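Local coordinates for protein acetyl-CoA acetyltransferase (Bacillus anthracis, PDB 3SS6) that probably catalyses the reversible, thiolase-type condensation of two acetyl-CoA molecules into acetoacetyl-CoA and free CoA, at residues V27-L32 with I60-E65; S122-A127 with R143-E148; V305-E310 with A388-A393; D311-E316 with L372-A377. All blocks are in the same frame, centred on the assembly; numbering follows the deposited sequence.

How the interactions relate
The four contacts form two pairs on opposite sides of the chain's centre. Interactions 1 and 2, in the N-terminal thiolase domain, have centres about 12 Å apart and meet directly, the Val27 carbonyl taking a probable hydrogen bond from Ser123. Interactions 3 and 4, in the C-terminal thiolase domain, have centres about 7 Å apart and share one sheet, in which strands 385-393 and 374-381 are neighbours. Interaction 4 is nested within the chain loop that interaction 3 closes, whereas interactions 1 and 2 follow in series. About 33 to 37 Å separates the centres across the pairs. Interactions 1 and 2 both touch the second subunit, while no other chain touches interactions 3 and 4.

Interaction 1 of 4, residues V27-L32 with I60-E65; sequences VTPVEL and IQRTDE
Two hydrogen bonds bring the Glu65 carboxylate onto the first turn of helix 29-43. Thr28 OG1 donates to Glu65 OE2 at 2.6 Å, on the syn lone pair, while Val30 N reaches Glu65 OE1 at 3.2 Å from above the carboxylate plane. The glutamate chain is extended beyond CG, which carries its two oxygens to the hydroxyl and to a backbone N-H of the helix start.

Thr28 is the N-cap. Its OG1 lies between the backbone N and the carbonyl carbon (chi1 72°), where it also accepts from Glu31 N. In return Thr28 N donates to Glu31 OE1 at 3.0 Å, which completes a capping box.

A salt bridge shapes the other segment. Arg62 grips Asp64 side-on, NE to OD1 and NH2 to OD2, both bonds nearly straight and in the guanidinium plane. Asp64 OD2 has a second cationic partner, Lys129 of the second subunit.

Van der Waals contacts fill in between. Pro29 CD packs carbon on carbon against Arg62 CD at 3.7 Å, the two side chains crossing at about a right angle. Thr28 CG2 lies over one face of the guanidinium, 4.2 Å from Arg62 NH1. Val30 CG2 sits against the Glu65 carboxylate, with OE1 at 3.2 Å, and its other neighbours include Thr68, Thr71 and Ala75 of helix 68-75.

Thr28 OG1 thus donates its hydrogen bond to Glu65 and accepts one from Glu31 N. A carboxylate placed at a helix N-terminus, with a hydroxyl and a backbone N-H as donors, is probably stabilised in its ionised form.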
# COMPACT_ATOMS: atom_id res chain seq x y z
N VAL A 27 2.41 -16.47 12.84
CA VAL A 27 1.92 -16.34 14.21
C VAL A 27 2.08 -14.89 14.65
O VAL A 27 3.14 -14.30 14.43
CB VAL A 27 2.70 -17.28 15.15
CG1 VAL A 27 2.22 -17.15 16.58
CG2 VAL A 27 2.55 -18.74 14.68
N THR A 28 1.04 -14.33 15.27
CA THR A 28 1.12 -12.96 15.78
C THR A 28 1.75 -12.93 17.18
O THR A 28 1.89 -13.98 17.82
CB THR A 28 -0.27 -12.27 15.88
OG1 THR A 28 -1.01 -12.83 16.97
CG2 THR A 28 -1.05 -12.42 14.58
N PRO A 29 2.13 -11.74 17.65
CA PRO A 29 2.74 -11.71 18.99
C PRO A 29 1.81 -12.23 20.08
O PRO A 29 2.26 -12.94 20.97
CB PRO A 29 3.06 -10.22 19.20
CG PRO A 29 3.27 -9.68 17.81
CD PRO A 29 2.21 -10.42 16.98
N VAL A 30 0.53 -11.87 20.03
CA VAL A 30 -0.41 -12.39 21.03
C VAL A 30 -0.50 -13.91 20.95
O VAL A 30 -0.45 -14.59 21.97
CB VAL A 30 -1.81 -11.74 20.90
CG1 VAL A 30 -2.86 -12.54 21.70
CG2 VAL A 30 -1.75 -10.29 21.38
N GLU A 31 -0.58 -14.44 19.73
CA GLU A 31 -0.68 -15.89 19.56
C GLU A 31 0.54 -16.61 20.12
O GLU A 31 0.43 -17.72 20.66
CB GLU A 31 -0.89 -16.24 18.09
CG GLU A 31 -2.24 -15.77 17.58
CD GLU A 31 -2.39 -15.92 16.09
OE1 GLU A 31 -1.37 -16.05 15.39
OE2 GLU A 31 -3.54 -15.88 15.61
N LEU A 32 1.69 -15.97 20.00
CA LEU A 32 2.96 -16.58 20.39
C LEU A 32 3.13 -16.51 21.91
O LEU A 32 3.73 -17.38 22.52
CB LEU A 32 4.11 -15.87 19.67
CG LEU A 32 5.54 -16.38 19.90
CD1 LEU A 32 5.60 -17.91 19.76
CD2 LEU A 32 6.49 -15.70 18.90
N ILE A 60 7.86 -4.28 18.42
CA ILE A 60 7.05 -3.87 17.29
C ILE A 60 5.60 -4.17 17.60
O ILE A 60 5.02 -5.13 17.12
CB ILE A 60 7.45 -4.64 16.01
CG1 ILE A 60 8.95 -4.55 15.76
CG2 ILE A 60 6.67 -4.14 14.83
CD1 ILE A 60 9.43 -5.34 14.56
N GLN A 61 5.03 -3.29 18.41
CA GLN A 61 3.65 -3.40 18.84
C GLN A 61 2.70 -3.20 17.67
O GLN A 61 3.04 -2.56 16.70
CB GLN A 61 3.38 -2.50 20.03
CG GLN A 61 4.17 -2.96 21.24
CD GLN A 61 4.16 -1.98 22.38
OE1 GLN A 61 3.17 -1.35 22.66
NE2 GLN A 61 5.29 -1.86 23.05
N ARG A 62 1.52 -3.78 17.77
CA ARG A 62 0.57 -3.72 16.68
C ARG A 62 -0.74 -3.12 17.15
O ARG A 62 -1.27 -3.51 18.20
CB ARG A 62 0.29 -5.13 16.16
CG ARG A 62 1.48 -5.79 15.50
CD ARG A 62 1.23 -7.28 15.26
NE ARG A 62 0.06 -7.53 14.43
CZ ARG A 62 0.02 -8.41 13.42
NH1 ARG A 62 1.10 -9.14 13.12
NH2 ARG A 62 -1.09 -8.57 12.72
N THR A 63 -1.28 -2.20 16.36
CA THR A 63 -2.55 -1.58 16.74
C THR A 63 -3.74 -2.53 16.63
O THR A 63 -4.81 -2.25 17.20
CB THR A 63 -2.80 -0.28 15.94
OG1 THR A 63 -2.45 -0.49 14.58
CG2 THR A 63 -1.94 0.84 16.50
N ASP A 64 -3.56 -3.65 15.92
CA ASP A 64 -4.62 -4.65 15.83
C ASP A 64 -4.62 -5.63 17.01
O ASP A 64 -5.52 -6.47 17.14
CB ASP A 64 -4.64 -5.36 14.46
CG ASP A 64 -3.46 -6.30 14.23
OD1 ASP A 64 -2.53 -6.35 15.07
OD2 ASP A 64 -3.44 -6.97 13.17
N GLU A 65 -3.62 -5.46 17.88
CA GLU A 65 -3.48 -6.23 19.10
C GLU A 65 -2.98 -5.20 20.12
O GLU A 65 -1.91 -5.35 20.68
CB GLU A 65 -2.49 -7.38 18.93
CG GLU A 65 -2.99 -8.47 17.99
CD GLU A 65 -2.09 -9.68 17.95
OE1 GLU A 65 -0.92 -9.57 18.38
OE2 GLU A 65 -2.54 -10.74 17.48

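Interaction 2 of 4, residues S122-A127 with R143-E148; sequences SSSPYA and RDTVWE
The beta hairpin of strands 126-128 and 140-144, where the second strand turns into helix 145-149, sets this contact. Ala127 and Arg143 form an antiparallel hydrogen-bonded pair: Ala127 N to Arg143 O and Arg143 N to Ala127 O, both 2.8 Å. Tyr126 and Asp144 are the adjoining non-hydrogen-bonded pair. The Tyr126 ring (chi1 -87°) lies with one face over Asp144 CA, a CH-pi contact 3.8 Å from the centroid and offset toward the rim. Its OH is hydrogen-bonded to Gln138 O of the third subunit.

Beyond the ladder Thr145 OG1, between backbone N and carbonyl carbon (chi1 58°), donates to Pro125 O at 2.7 Å on a lone pair in the carbonyl plane; Thr145 N adds a weak bond. Val146 CG2 touches Ser124 CB at 3.8 Å. Asp144, the N-cap, with CG anti to the backbone N, accepts from Val146 N on OD1 at 2.9 Å, and OD1 also forms a salt bridge with Arg132 of the second subunit.

A strand of the second subunit pairs with Tyr126 and Ala127, so the sheet runs on across the interface. The arrangement is that of an antiparallel hairpin passing straight into an Asp-capped helix.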
# COMPACT_ATOMS: atom_id res chain seq x y z
N SER A 122 8.58 -12.15 11.96
CA SER A 122 8.15 -12.67 10.66
C SER A 122 6.79 -12.14 10.22
O SER A 122 6.53 -11.99 9.03
CB SER A 122 8.09 -14.20 10.68
OG SER A 122 9.36 -14.80 10.93
N SER A 123 5.89 -11.91 11.18
CA SER A 123 4.52 -11.48 10.85
C SER A 123 4.33 -9.97 10.96
O SER A 123 3.21 -9.44 10.83
CB SER A 123 3.51 -12.22 11.75
OG SER A 123 3.77 -11.94 13.12
N SER A 124 5.42 -9.25 11.21
CA SER A 124 5.33 -7.80 11.36
C SER A 124 4.93 -7.12 10.05
O SER A 124 5.34 -7.56 8.97
CB SER A 124 6.66 -7.23 11.88
OG SER A 124 6.88 -7.66 13.21
N PRO A 125 4.11 -6.06 10.14
CA PRO A 125 3.54 -5.43 8.95
C PRO A 125 4.48 -4.47 8.22
O PRO A 125 5.61 -4.22 8.67
CB PRO A 125 2.36 -4.64 9.52
CG PRO A 125 2.83 -4.23 10.87
CD PRO A 125 3.62 -5.43 11.38
N TYR A 126 3.99 -3.99 7.08
CA TYR A 126 4.59 -2.86 6.37
C TYR A 126 3.73 -1.63 6.64
O TYR A 126 2.54 -1.75 6.94
CB TYR A 126 4.66 -3.15 4.88
CG TYR A 126 5.93 -3.88 4.49
CD1 TYR A 126 6.06 -5.24 4.74
CD2 TYR A 126 6.99 -3.21 3.89
CE1 TYR A 126 7.22 -5.92 4.41
CE2 TYR A 126 8.16 -3.88 3.54
CZ TYR A 126 8.27 -5.24 3.82
OH TYR A 126 9.41 -5.92 3.48
N ALA A 127 4.34 -0.45 6.54
CA ALA A 127 3.66 0.81 6.86
C ALA A 127 3.76 1.78 5.69
O ALA A 127 4.76 1.80 4.96
CB ALA A 127 4.26 1.44 8.11
N ARG A 143 7.28 0.96 3.97
CA ARG A 143 8.33 0.75 4.97
C ARG A 143 8.18 -0.56 5.72
O ARG A 143 7.12 -0.88 6.25
CB ARG A 143 8.35 1.92 5.95
CG ARG A 143 8.57 3.27 5.28
CD ARG A 143 10.05 3.52 4.98
NE ARG A 143 10.82 3.70 6.21
CZ ARG A 143 12.11 4.03 6.25
NH1 ARG A 143 12.78 4.21 5.12
NH2 ARG A 143 12.73 4.17 7.42
N ASP A 144 9.26 -1.32 5.76
CA ASP A 144 9.29 -2.56 6.53
C ASP A 144 9.48 -2.22 8.00
O ASP A 144 10.51 -1.64 8.37
CB ASP A 144 10.47 -3.40 6.03
CG ASP A 144 10.61 -4.73 6.76
OD1 ASP A 144 9.95 -4.93 7.80
OD2 ASP A 144 11.37 -5.58 6.26
N THR A 145 8.50 -2.53 8.85
CA THR A 145 8.61 -2.18 10.27
C THR A 145 9.80 -2.85 10.97
O THR A 145 10.36 -2.30 11.91
CB THR A 145 7.31 -2.46 11.06
OG1 THR A 145 6.97 -3.85 10.95
CG2 THR A 145 6.17 -1.60 10.54
N VAL A 146 10.17 -4.04 10.51
CA VAL A 146 11.34 -4.72 11.07
C VAL A 146 12.59 -3.92 10.71
O VAL A 146 13.45 -3.65 11.55
CB VAL A 146 11.45 -6.16 10.55
CG1 VAL A 146 12.83 -6.76 10.88
CG2 VAL A 146 10.33 -7.03 11.10
N TRP A 147 12.70 -3.52 9.44
CA TRP A 147 13.89 -2.79 9.01
C TRP A 147 13.99 -1.42 9.67
O TRP A 147 15.09 -0.92 9.90
CB TRP A 147 13.92 -2.67 7.48
CG TRP A 147 15.30 -2.74 6.88
CD1 TRP A 147 15.99 -1.72 6.30
CD2 TRP A 147 16.15 -3.89 6.81
NE1 TRP A 147 17.23 -2.17 5.87
CE2 TRP A 147 17.34 -3.50 6.17
CE3 TRP A 147 16.01 -5.22 7.22
CZ2 TRP A 147 18.39 -4.39 5.94
CZ3 TRP A 147 17.05 -6.10 6.99
CH2 TRP A 147 18.23 -5.68 6.36
N GLU A 148 12.84 -0.81 9.98
CA GLU A 148 12.82 0.49 10.66
C GLU A 148 13.32 0.37 12.09
O GLU A 148 14.08 1.22 12.57
CB GLU A 148 11.40 1.06 10.72
CG GLU A 148 10.88 1.56 9.39
CD GLU A 148 9.68 2.48 9.53
OE1 GLU A 148 8.84 2.23 10.42
OE2 GLU A 148 9.57 3.44 8.73

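Interaction 3 of 4, residues V305-E310 with A388-A393; sequences VDWSLE and ALFIEA
This contact packs the loop after helix 294-305 against strand 385-393, in the C-terminal half of the chain's mixed sheet, part of the layered alpha-beta-alpha sandwich of the thiolase fold. Helix 294-305 ends at Val305, and Asp306, with positive phi, turns the chain so that Trp307 faces the sheet.

The aromatic pair is the centre of the contact. The edge of Phe390 points at the face of the Trp307 six-membered ring in an offset edge-to-face stack, with centroids 5.9 Å apart and planes at 76°. Phe390 CD1 makes the approach, sitting 3.9 Å from Trp307 CE3 and equally near Trp307 CZ3. Both side chains have CG anti to their own carbonyl carbon, and they slide past each other in opposite directions.

Aliphatic packing joins in through Val305. With CG1 anti to the carbonyl carbon (chi1 -55°), Val305 CG2 falls in the crowded position between backbone N and carbonyl carbon, touches Phe390 CD1 at 4.1 Å and lies over one face of the Trp307 indole. Leu302 of the preceding helix touches both rings, and Ile376 and Val278 on the two flanking strands also meet Phe390.

Polar atoms approach the indole at its rim. The extended Glu392 chain brings its carboxylate almost parallel to the ring, the planes 6° apart, and it lies at the edge near the ring plane, with Glu392 OE2 3.6 Å from Trp307 CZ2. Lys374 of the neighbouring strand touches both Trp307 and Glu392. Further round the same rim, Ile391 O lies in the indole plane, 3.4 Å from Trp307 CH2.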
# COMPACT_ATOMS: atom_id res chain seq x y z
N VAL A 305 24.57 -4.23 44.27
CA VAL A 305 24.35 -5.51 44.94
C VAL A 305 25.57 -5.98 45.71
O VAL A 305 25.53 -7.01 46.38
CB VAL A 305 23.92 -6.62 43.95
CG1 VAL A 305 22.69 -6.18 43.17
CG2 VAL A 305 25.06 -6.98 43.01
N ASP A 306 26.66 -5.22 45.61
CA ASP A 306 27.87 -5.50 46.37
C ASP A 306 28.46 -6.85 45.96
O ASP A 306 28.88 -7.64 46.81
CB ASP A 306 27.58 -5.46 47.87
CG ASP A 306 28.84 -5.50 48.71
OD1 ASP A 306 29.91 -5.10 48.20
OD2 ASP A 306 28.76 -5.92 49.88
N TRP A 307 28.47 -7.10 44.65
CA TRP A 307 29.18 -8.24 44.09
C TRP A 307 30.42 -7.74 43.38
O TRP A 307 30.43 -6.63 42.84
CB TRP A 307 28.35 -8.97 43.04
CG TRP A 307 27.18 -9.76 43.52
CD1 TRP A 307 26.73 -9.89 44.80
CD2 TRP A 307 26.31 -10.54 42.70
NE1 TRP A 307 25.62 -10.71 44.82
CE2 TRP A 307 25.34 -11.12 43.55
CE3 TRP A 307 26.25 -10.81 41.32
CZ2 TRP A 307 24.33 -11.94 43.07
CZ3 TRP A 307 25.23 -11.63 40.85
CH2 TRP A 307 24.29 -12.18 41.72
N SER A 308 31.45 -8.57 43.35
CA SER A 308 32.53 -8.38 42.39
C SER A 308 32.08 -9.09 41.13
O SER A 308 31.23 -9.98 41.17
CB SER A 308 33.83 -9.00 42.90
OG SER A 308 33.75 -10.41 42.87
N LEU A 309 32.63 -8.69 39.99
CA LEU A 309 32.32 -9.36 38.75
C LEU A 309 32.69 -10.84 38.89
O LEU A 309 31.98 -11.73 38.40
CB LEU A 309 33.08 -8.71 37.60
CG LEU A 309 32.90 -9.28 36.20
CD1 LEU A 309 31.44 -9.22 35.76
CD2 LEU A 309 33.81 -8.53 35.24
N GLU A 310 33.80 -11.09 39.58
CA GLU A 310 34.32 -12.44 39.79
C GLU A 310 33.36 -13.34 40.56
O GLU A 310 33.40 -14.57 40.41
CB GLU A 310 35.67 -12.37 40.51
CG GLU A 310 36.81 -11.76 39.68
CD GLU A 310 36.50 -10.34 39.19
OE1 GLU A 310 36.09 -9.48 40.00
OE2 GLU A 310 36.68 -10.10 37.97
N ALA A 388 20.95 -4.52 33.09
CA ALA A 388 21.47 -5.73 33.73
C ALA A 388 20.58 -6.20 34.87
O ALA A 388 20.00 -5.39 35.61
CB ALA A 388 22.90 -5.50 34.23
N LEU A 389 20.48 -7.52 35.01
CA LEU A 389 19.64 -8.15 36.01
C LEU A 389 20.50 -9.13 36.80
O LEU A 389 21.26 -9.90 36.23
CB LEU A 389 18.49 -8.89 35.31
CG LEU A 389 17.48 -9.59 36.22
CD1 LEU A 389 16.77 -8.58 37.12
CD2 LEU A 389 16.47 -10.35 35.37
N PHE A 390 20.39 -9.07 38.13
CA PHE A 390 21.25 -9.85 39.02
C PHE A 390 20.38 -10.82 39.79
O PHE A 390 19.43 -10.41 40.46
CB PHE A 390 22.00 -8.91 39.97
CG PHE A 390 22.90 -7.95 39.25
CD1 PHE A 390 24.26 -8.20 39.16
CD2 PHE A 390 22.37 -6.83 38.62
CE1 PHE A 390 25.09 -7.32 38.46
CE2 PHE A 390 23.19 -5.95 37.92
CZ PHE A 390 24.55 -6.19 37.85
N ILE A 391 20.67 -12.11 39.67
CA ILE A 391 19.83 -13.13 40.28
C ILE A 391 20.64 -14.16 41.07
O ILE A 391 21.85 -14.32 40.85
CB ILE A 391 18.97 -13.87 39.24
CG1 ILE A 391 19.86 -14.67 38.29
CG2 ILE A 391 18.08 -12.90 38.46
CD1 ILE A 391 19.07 -15.64 37.43
N GLU A 392 19.97 -14.83 41.99
CA GLU A 392 20.58 -15.96 42.70
C GLU A 392 19.65 -17.15 42.57
O GLU A 392 18.48 -17.07 42.95
CB GLU A 392 20.82 -15.63 44.18
CG GLU A 392 21.88 -14.55 44.38
CD GLU A 392 22.07 -14.12 45.82
OE1 GLU A 392 21.22 -14.44 46.68
OE2 GLU A 392 23.09 -13.45 46.09
N ALA A 393 20.16 -18.25 42.04
CA ALA A 393 19.39 -19.48 41.99
C ALA A 393 19.22 -20.01 43.41
O ALA A 393 20.13 -19.91 44.24
CB ALA A 393 20.09 -20.52 41.12

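Interaction 4 of 4, residues D311-E316 with L372-A377; sequences DADLLE and LEKGIA
Asp313 OD2 is gripped by two backbone N-H groups of 372-377. Lys374 N donates at 2.9 Å, almost straight at 171° and on the anti lone pair, while Glu373 N comes from above the carboxylate plane at 3.2 Å. CG anti to the carbonyl carbon (chi1 -66°) sends the carboxylate across to the start of strand 374-381. Lys374 O likewise accepts twice, from Asp313 N at 2.8 Å and from Leu314 N.

From there the strands run parallel. Ile376 N donates to Leu314 O at 3.1 Å, and Glu316 N to Ile376 O at 2.9 Å, nearly along the C=O axis.

Side chains pack on both faces. Leu315 and Ile376 lie side by side, and Ile376 CD1 reaches Ala312 CB at 3.7 Å. On the Leu314 face, the Leu372 and Leu314 side chains cross at about a right angle, CD1 to CG 4.1 Å. Lys374 NZ forms a salt bridge with Glu373 OE1, which probably offsets some of the negative charge near Asp313.

Strand 314-317 is the outermost of this chain's mixed sheet at this end. It and its parallel neighbour 374-381 are joined through helices including 352-370, whose Leu363 and Leu367 pack on Leu314, as in a beta-alpha-beta crossover of the thiolase fold.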
# COMPACT_ATOMS: atom_id res chain seq x y z
N ASP A 311 32.51 -12.74 41.39
CA ASP A 311 31.52 -13.50 42.16
C ASP A 311 30.47 -14.17 41.28
O ASP A 311 29.89 -15.19 41.66
CB ASP A 311 30.81 -12.61 43.19
CG ASP A 311 31.74 -12.11 44.28
OD1 ASP A 311 32.83 -12.69 44.46
OD2 ASP A 311 31.37 -11.14 44.97
N ALA A 312 30.19 -13.60 40.11
CA ALA A 312 29.17 -14.17 39.24
C ALA A 312 29.60 -15.55 38.77
O ALA A 312 30.74 -15.73 38.33
CB ALA A 312 28.89 -13.26 38.05
N ASP A 313 28.71 -16.52 38.88
CA ASP A 313 29.01 -17.88 38.44
C ASP A 313 28.77 -18.07 36.95
O ASP A 313 29.53 -18.78 36.27
CB ASP A 313 28.18 -18.89 39.24
CG ASP A 313 28.57 -18.92 40.71
OD1 ASP A 313 29.78 -19.07 41.00
OD2 ASP A 313 27.67 -18.79 41.57
N LEU A 314 27.70 -17.45 36.44
CA LEU A 314 27.39 -17.48 35.02
C LEU A 314 26.87 -16.12 34.57
O LEU A 314 26.23 -15.42 35.34
CB LEU A 314 26.31 -18.51 34.71
CG LEU A 314 26.69 -19.99 34.86
CD1 LEU A 314 25.47 -20.84 34.55
CD2 LEU A 314 27.85 -20.38 33.94
N LEU A 315 27.14 -15.78 33.31
CA LEU A 315 26.58 -14.58 32.72
C LEU A 315 25.93 -14.91 31.38
O LEU A 315 26.42 -15.75 30.62
CB LEU A 315 27.65 -13.49 32.51
CG LEU A 315 28.42 -12.94 33.72
CD1 LEU A 315 29.63 -13.81 34.04
CD2 LEU A 315 28.87 -11.50 33.45
N GLU A 316 24.83 -14.21 31.10
CA GLU A 316 24.25 -14.16 29.77
C GLU A 316 24.37 -12.72 29.31
O GLU A 316 23.81 -11.83 29.93
CB GLU A 316 22.77 -14.54 29.80
CG GLU A 316 22.50 -16.04 29.96
CD GLU A 316 22.70 -16.80 28.67
OE1 GLU A 316 22.25 -16.32 27.61
OE2 GLU A 316 23.33 -17.88 28.71
N LEU A 372 24.95 -23.94 40.52
CA LEU A 372 25.60 -22.68 40.84
C LEU A 372 24.57 -21.63 41.28
O LEU A 372 23.38 -21.81 41.06
CB LEU A 372 26.37 -22.16 39.63
CG LEU A 372 27.46 -23.11 39.11
CD1 LEU A 372 27.97 -22.66 37.74
CD2 LEU A 372 28.60 -23.21 40.11
N GLU A 373 25.04 -20.55 41.90
CA GLU A 373 24.14 -19.57 42.52
C GLU A 373 23.97 -18.25 41.76
O GLU A 373 22.85 -17.86 41.43
CB GLU A 373 24.60 -19.26 43.94
CG GLU A 373 23.71 -18.27 44.67
CD GLU A 373 24.14 -18.00 46.10
OE1 GLU A 373 25.35 -17.76 46.34
OE2 GLU A 373 23.28 -18.04 46.99
N LYS A 374 25.08 -17.55 41.53
CA LYS A 374 25.00 -16.15 41.10
C LYS A 374 25.03 -15.94 39.59
O LYS A 374 25.95 -16.40 38.91
CB LYS A 374 26.12 -15.33 41.77
CG LYS A 374 26.00 -15.25 43.29
CD LYS A 374 27.02 -14.29 43.86
CE LYS A 374 26.85 -14.14 45.38
NZ LYS A 374 27.15 -15.40 46.10
N GLY A 375 24.04 -15.22 39.09
CA GLY A 375 23.90 -14.98 37.65
C GLY A 375 23.74 -13.51 37.32
O GLY A 375 23.13 -12.75 38.07
N ILE A 376 24.30 -13.11 36.18
CA ILE A 376 24.06 -11.78 35.63
C ILE A 376 23.54 -11.94 34.22
O ILE A 376 24.15 -12.66 33.42
CB ILE A 376 25.36 -10.96 35.56
CG1 ILE A 376 25.96 -10.79 36.96
CG2 ILE A 376 25.09 -9.61 34.93
CD1 ILE A 376 27.34 -10.10 36.96
N ALA A 377 22.42 -11.29 33.91
CA ALA A 377 21.92 -11.25 32.54
C ALA A 377 21.92 -9.78 32.10
O ALA A 377 21.44 -8.91 32.82
CB ALA A 377 20.53 -11.84 32.45